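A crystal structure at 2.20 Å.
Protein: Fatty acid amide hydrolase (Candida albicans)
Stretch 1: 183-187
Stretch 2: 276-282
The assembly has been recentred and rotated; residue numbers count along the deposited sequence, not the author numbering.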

# COMPACT_ATOMS: atom_id res chain seq x y z
N HIS A 183 8.63 12.35 -19.78
CA HIS A 183 7.70 12.75 -18.74
C HIS A 183 7.68 11.72 -17.62
O HIS A 183 7.93 10.53 -17.84
N GLY A 184 7.36 12.18 -16.42
CA GLY A 184 6.96 11.26 -15.37
C GLY A 184 5.63 10.63 -15.71
O GLY A 184 4.97 11.01 -16.69
N VAL A 185 5.21 9.67 -14.89
CA VAL A 185 4.01 8.90 -15.23
C VAL A 185 2.79 9.81 -15.32
O VAL A 185 2.01 9.74 -16.28
N THR A 186 2.60 10.69 -14.34
CA THR A 186 1.39 11.48 -14.32
C THR A 186 1.35 12.45 -15.50
O THR A 186 0.31 12.60 -16.16
N THR A 187 2.47 13.10 -15.81
CA THR A 187 2.46 14.03 -16.93
C THR A 187 2.21 13.32 -18.26
O THR A 187 1.47 13.83 -19.11
N ARG A 276 -3.41 5.90 -5.69
CA ARG A 276 -4.33 6.01 -6.80
C ARG A 276 -3.73 6.79 -7.97
O ARG A 276 -3.85 6.37 -9.12
N ILE A 277 -3.04 7.89 -7.67
CA ILE A 277 -2.37 8.72 -8.66
C ILE A 277 -0.87 8.48 -8.53
O ILE A 277 -0.35 8.44 -7.41
N SER A 278 -0.19 8.28 -9.66
CA SER A 278 1.25 7.99 -9.62
C SER A 278 2.09 9.21 -9.22
O SER A 278 1.85 10.33 -9.67
N VAL A 279 3.10 8.96 -8.38
CA VAL A 279 4.16 9.94 -8.11
C VAL A 279 5.48 9.53 -8.76
O VAL A 279 6.50 10.18 -8.53
N LYS A 280 5.47 8.48 -9.58
CA LYS A 280 6.70 8.02 -10.22
C LYS A 280 7.24 9.05 -11.23
O LYS A 280 6.50 9.56 -12.08
N GLY A 281 8.53 9.35 -11.14
CA GLY A 281 9.18 10.17 -12.14
C GLY A 281 9.28 11.65 -11.78
O GLY A 281 8.59 12.48 -12.36
N GLY A 282 10.13 11.97 -10.81
CA GLY A 282 10.32 13.34 -10.38
C GLY A 282 11.53 13.42 -9.47
O GLY A 282 12.23 12.43 -9.24

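The contact between the two stretches is anchored by two direct hydrogen bonds, both donated by the first turn of the helix that begins at Val-185 and both accepted by backbone carbonyls of the irregular second stretch. The shorter comes from a side chain: Thr-186 points toward the other stretch in the m rotamer (chi1 -79°), and its OG1 donates to Ser-278 O at 2.8 Å. The other is purely backbone. Val-185 N donates to Lys-280 O at 3.1 Å with a nearly straight N-H...O angle of 164°; Gly-184 occupies the N-cap position, and an amide in the first turn of a helix has no carbonyl of a preceding turn to pair with, so the loop carbonyl supplies its acceptor.

Water 1 serves the next amide in the same way. It accepts from Thr-186 N at 3.0 Å and donates to Lys-280 O at 2.7 Å, with a weak second donation to Ser-278 O at 3.2 Å. Lys-280 O thus receives both the amide of Val-185 and the water, while Ser-278 O receives the threonine hydroxyl and the weaker water bond.

Ser-278 also holds its own loop in shape. Its side chain, in the t rotamer and pointing toward the helix, accepts a hydrogen bond at OG from Lys-280 N at 3.0 Å, closing a small turn over Val-279, whose side chain points away from the contact. The same OG lies 3.4 Å from Val-185 CB, so the serine combines this polar role with packing against the valine.

Val-185, buried and pointing inward with chi1 at 174° (t), has the largest area covered by the opposing stretch. Its CG2 rests 3.7 Å from CD of Lys-280. The CA-to-CB bond of that lysine points sideways, and the side chain is extended, with all four chi angles t; its aliphatic portion passes the valine while its end leads away, and NZ is hydrogen-bonded elsewhere in the structure. On the Thr-186 side, Ile-277 contributes a smaller contact, CG2 lying 3.8 Å from Thr-186 OG1, while the end of its side chain (m, p) leads away.

At the closest CA pair, Gly-184 CA and Gly-281 CA at 4.1 Å, neither residue has a side chain. Gly-184 CA sits 3.6 Å from Gly-281 O, and a CB there would fall 2.4 Å from that same Gly-281 O, a clash. A CB on Gly-281 would lie 2.7 Å from Gly-184 CA, and the positive phi of Gly-281 (96°, with psi 71°) would also jam it against the preceding carbonyl.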

# COMPACT_ATOMS: atom_id res chain seq x y z
CB HIS A 183 6.30 12.90 -19.32
CG HIS A 183 6.14 14.05 -20.27
ND1 HIS A 183 6.99 15.14 -20.28
CD2 HIS A 183 5.22 14.29 -21.24
CE1 HIS A 183 6.60 15.99 -21.21
NE2 HIS A 183 5.53 15.50 -21.80
CB VAL A 185 3.78 7.76 -14.22
CG1 VAL A 185 2.47 7.08 -14.52
CG2 VAL A 185 4.92 6.74 -14.30
CB THR A 186 1.26 12.21 -12.98
OG1 THR A 186 0.76 11.28 -12.01
CG2 THR A 186 0.28 13.40 -13.07
CB THR A 187 3.78 14.81 -16.97
OG1 THR A 187 3.86 15.64 -15.81
CG2 THR A 187 3.85 15.68 -18.21
CB ARG A 276 -5.64 6.68 -6.33
CG ARG A 276 -6.32 5.97 -5.18
CD ARG A 276 -7.79 6.37 -5.02
NE ARG A 276 -8.68 5.70 -5.96
CZ ARG A 276 -10.01 5.67 -5.87
NH1 ARG A 276 -10.64 6.22 -4.85
NH2 ARG A 276 -10.71 5.08 -6.84
CB ILE A 277 -2.74 10.21 -8.47
CG1 ILE A 277 -4.17 10.47 -8.97
CG2 ILE A 277 -1.85 11.12 -9.26
CD1 ILE A 277 -5.24 9.98 -8.08
CB SER A 278 1.73 7.49 -10.97
OG SER A 278 3.12 7.21 -10.92
CB VAL A 279 4.37 10.19 -6.60
CG1 VAL A 279 3.09 10.75 -5.97
CG2 VAL A 279 4.80 8.91 -5.90
CB LYS A 280 6.45 6.68 -10.92
CG LYS A 280 7.66 6.13 -11.65
CD LYS A 280 7.35 4.81 -12.35
CE LYS A 280 8.50 4.41 -13.27
NZ LYS A 280 8.19 3.07 -13.83
O HOH W 1 4.13 10.81 -11.82